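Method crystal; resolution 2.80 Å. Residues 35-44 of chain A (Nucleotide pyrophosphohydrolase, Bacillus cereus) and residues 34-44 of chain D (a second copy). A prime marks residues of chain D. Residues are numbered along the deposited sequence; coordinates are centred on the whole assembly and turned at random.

Chain A (35-44) TEEMGELARE
Chain D, residues 34-44: LTEEMGELARE

Residues 35-44 of chain A and 34-44 of chain D lie wholly within helices that continue beyond both ends. Backbone angles stay close to phi -63° and psi -43°, and i to i+4 hydrogen bonds run through both segments, from Gly39 N to Thr35 O at 3.2 Å and from Arg43 N to Gly39 O at 2.8 Å, with the same lengths in the second copy. The helices cross at -145°, roughly antiparallel, and their axes approach to 6.9 Å. The register is reciprocal: Glu36 CA is 3.6 Å from Gly39′ CA, and Gly39 CA is 3.6 Å from Glu36′ CA. Together the segments bury 482 Å².

Glu36 and Glu36′ cover the most surface, 71 and 67 Å². Each packs its backbone against the glycine of the partner helix, making CA-H...O contacts from Glu36 CA to Gly39′ O (3.6 Å, 140° at H) and from Glu36′ CA to Gly39 O (3.5 Å, 143°). Their CB atoms point sideways, and the side chains extend with chi1 and chi2 both t and chi3 near -5° and -10°. This carries Glu36 OE2 to 3.2 Å from Arg43′ CG, and Arg43 CG to 3.2 Å from Glu36′ OE2. The carboxylate thus meets the aliphatic part of the arginine; Glu36 OE2 remains 4.5 Å from Arg43′ NE, beyond a salt bridge. Both arginines (chi1 t, chi3 m) have their CA-to-CB bonds sideways, but their ends lead away from the partner and pair with acids of their own helices: Arg43 NH1 donates to Glu44 OE1 at 2.8 Å within a salt bridge, and Arg43′ NH2 pairs with Glu40′ OE2 at 3.6 Å.

Gly39 and Gly39′ face each other at the centre, CA to CA 4.5 Å. Gly39 CA lies 3.5 Å from Thr35′ O, and Thr35 O the same distance from Gly39′ CA. An ideal CB on Gly39 would point toward the partner and sit only 3.1 Å from Glu36′ O, Thr35′ O and Gly39′ CA, so the absence of a side chain is what leaves room for the backbones to meet.

Thr35 and Thr35′, covering 53 and 51 Å², flank this centre with chi1 m. Thr35 CB rests 3.8 Å from Ala42′ CB, matched by Ala42 CB to Thr35′ CB at 3.8 Å, while Thr35 CG2 lies 4.0 Å from Met38′ O. Their OG1 atoms are hydrogen-bonded elsewhere in the structure. No hydrogen bond joins the two segments; the contact combines close backbone packing at the glycines, the small Thr35 and Ala42 side chains, and the extended Glu36 side chains lying against the arginines.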

# COMPACT_ATOMS: atom_id res chain seq x y z
N THR A 35 2.41 -5.70 -0.44
CA THR A 35 2.34 -4.44 0.31
C THR A 35 3.74 -4.03 0.75
O THR A 35 4.09 -2.86 0.64
CB THR A 35 1.37 -4.54 1.51
OG1 THR A 35 0.07 -4.93 1.04
CG2 THR A 35 1.25 -3.21 2.26
N GLU A 36 4.51 -5.01 1.23
CA GLU A 36 5.92 -4.84 1.61
C GLU A 36 6.80 -4.30 0.47
O GLU A 36 7.58 -3.38 0.68
CB GLU A 36 6.49 -6.15 2.16
CG GLU A 36 7.93 -6.07 2.66
CD GLU A 36 8.55 -7.43 2.91
OE1 GLU A 36 7.84 -8.45 2.78
OE2 GLU A 36 9.77 -7.49 3.23
N GLU A 37 6.65 -4.86 -0.73
CA GLU A 37 7.46 -4.42 -1.87
C GLU A 37 7.08 -3.02 -2.33
O GLU A 37 7.97 -2.24 -2.68
CB GLU A 37 7.42 -5.41 -3.04
CG GLU A 37 8.30 -6.63 -2.85
CD GLU A 37 9.69 -6.31 -2.31
OE1 GLU A 37 10.38 -5.41 -2.84
OE2 GLU A 37 10.10 -6.98 -1.35
N MET A 38 5.78 -2.73 -2.32
CA MET A 38 5.25 -1.43 -2.69
C MET A 38 5.83 -0.31 -1.82
O MET A 38 6.12 0.78 -2.32
CB MET A 38 3.73 -1.44 -2.61
CG MET A 38 3.02 -0.57 -3.65
SD MET A 38 3.04 -1.32 -5.29
CE MET A 38 4.46 -0.56 -6.04
N GLY A 39 6.02 -0.62 -0.54
CA GLY A 39 6.60 0.31 0.41
C GLY A 39 8.03 0.65 0.07
O GLY A 39 8.45 1.81 0.19
N GLU A 40 8.78 -0.36 -0.37
CA GLU A 40 10.15 -0.19 -0.82
C GLU A 40 10.24 0.64 -2.09
O GLU A 40 11.13 1.49 -2.23
CB GLU A 40 10.84 -1.53 -0.98
CG GLU A 40 11.33 -2.12 0.33
CD GLU A 40 12.13 -3.39 0.15
OE1 GLU A 40 12.24 -3.90 -1.00
OE2 GLU A 40 12.66 -3.89 1.16
N LEU A 41 9.31 0.41 -3.02
CA LEU A 41 9.19 1.26 -4.19
C LEU A 41 8.90 2.69 -3.77
O LEU A 41 9.59 3.61 -4.22
CB LEU A 41 8.14 0.74 -5.18
CG LEU A 41 7.99 1.51 -6.51
CD1 LEU A 41 9.31 1.69 -7.26
CD2 LEU A 41 6.98 0.83 -7.41
N ALA A 42 7.90 2.87 -2.90
CA ALA A 42 7.49 4.19 -2.38
C ALA A 42 8.66 4.94 -1.77
O ALA A 42 8.85 6.12 -2.07
CB ALA A 42 6.36 4.06 -1.38
N ARG A 43 9.43 4.23 -0.93
CA ARG A 43 10.65 4.76 -0.33
C ARG A 43 11.55 5.34 -1.42
O ARG A 43 11.97 6.49 -1.32
CB ARG A 43 11.42 3.67 0.42
CG ARG A 43 12.61 4.21 1.21
CD ARG A 43 13.90 3.46 0.92
NE ARG A 43 13.93 2.10 1.48
CZ ARG A 43 14.01 0.98 0.77
NH1 ARG A 43 14.08 1.01 -0.56
NH2 ARG A 43 14.03 -0.19 1.39
N GLU A 44 11.80 4.54 -2.45
CA GLU A 44 12.77 4.89 -3.48
C GLU A 44 12.28 6.01 -4.40
O GLU A 44 13.06 6.89 -4.75
CB GLU A 44 13.24 3.64 -4.24
CG GLU A 44 14.75 3.58 -4.46
CD GLU A 44 15.58 3.62 -3.17
OE1 GLU A 44 15.24 2.91 -2.20
OE2 GLU A 44 16.60 4.36 -3.14
N LEU D 34 3.63 7.13 3.85
CA LEU D 34 2.63 6.25 4.41
C LEU D 34 2.65 4.87 3.76
O LEU D 34 2.51 3.86 4.46
CB LEU D 34 1.27 6.89 4.24
CG LEU D 34 0.13 6.62 5.21
CD1 LEU D 34 0.54 5.98 6.53
CD2 LEU D 34 -0.50 7.98 5.44
N THR D 35 2.81 4.83 2.43
CA THR D 35 2.92 3.56 1.70
C THR D 35 4.16 2.80 2.17
O THR D 35 4.09 1.59 2.42
CB THR D 35 2.94 3.77 0.17
OG1 THR D 35 1.78 4.51 -0.22
CG2 THR D 35 2.95 2.44 -0.58
N GLU D 36 5.28 3.52 2.29
CA GLU D 36 6.54 3.02 2.85
C GLU D 36 6.38 2.37 4.23
O GLU D 36 6.90 1.28 4.45
CB GLU D 36 7.60 4.13 2.91
CG GLU D 36 8.99 3.66 3.29
CD GLU D 36 9.97 4.79 3.55
OE1 GLU D 36 9.64 5.96 3.25
OE2 GLU D 36 11.09 4.50 4.05
N GLU D 37 5.68 3.04 5.14
CA GLU D 37 5.55 2.52 6.51
C GLU D 37 4.66 1.30 6.57
O GLU D 37 4.95 0.36 7.33
CB GLU D 37 5.07 3.59 7.49
CG GLU D 37 6.15 4.59 7.89
CD GLU D 37 7.47 3.95 8.27
OE1 GLU D 37 7.50 2.98 9.05
OE2 GLU D 37 8.50 4.44 7.76
N MET D 38 3.61 1.31 5.76
CA MET D 38 2.67 0.21 5.64
C MET D 38 3.37 -1.09 5.22
O MET D 38 3.02 -2.18 5.69
CB MET D 38 1.57 0.58 4.66
CG MET D 38 0.22 -0.05 4.96
SD MET D 38 -0.64 0.82 6.28
CE MET D 38 -0.27 -0.19 7.70
N GLY D 39 4.39 -0.96 4.36
CA GLY D 39 5.14 -2.10 3.86
C GLY D 39 5.99 -2.71 4.95
O GLY D 39 6.12 -3.94 5.04
N GLU D 40 6.56 -1.84 5.79
CA GLU D 40 7.32 -2.26 6.95
C GLU D 40 6.44 -2.96 7.97
O GLU D 40 6.85 -3.96 8.56
CB GLU D 40 8.06 -1.08 7.57
CG GLU D 40 9.36 -0.73 6.87
CD GLU D 40 10.21 0.21 7.70
OE1 GLU D 40 9.66 1.02 8.48
OE2 GLU D 40 11.46 0.15 7.58
N LEU D 41 5.22 -2.45 8.16
CA LEU D 41 4.21 -3.17 8.93
C LEU D 41 3.89 -4.53 8.30
O LEU D 41 3.91 -5.55 9.01
CB LEU D 41 2.93 -2.34 9.15
CG LEU D 41 1.83 -2.95 10.04
CD1 LEU D 41 2.35 -3.47 11.38
CD2 LEU D 41 0.72 -1.95 10.27
N ALA D 42 3.61 -4.55 7.00
CA ALA D 42 3.30 -5.79 6.27
C ALA D 42 4.38 -6.85 6.44
O ALA D 42 4.06 -8.03 6.68
CB ALA D 42 3.06 -5.51 4.79
N ARG D 43 5.65 -6.43 6.32
CA ARG D 43 6.80 -7.29 6.55
C ARG D 43 6.71 -7.93 7.93
O ARG D 43 6.82 -9.15 8.04
CB ARG D 43 8.12 -6.51 6.46
CG ARG D 43 9.35 -7.41 6.39
CD ARG D 43 10.48 -7.00 7.33
NE ARG D 43 10.98 -5.63 7.12
CZ ARG D 43 10.84 -4.62 7.97
NH1 ARG D 43 10.22 -4.79 9.14
NH2 ARG D 43 11.33 -3.43 7.67
N GLU D 44 6.48 -7.12 8.96
CA GLU D 44 6.47 -7.59 10.34
C GLU D 44 5.30 -8.54 10.61
O GLU D 44 5.49 -9.58 11.23
CB GLU D 44 6.50 -6.43 11.33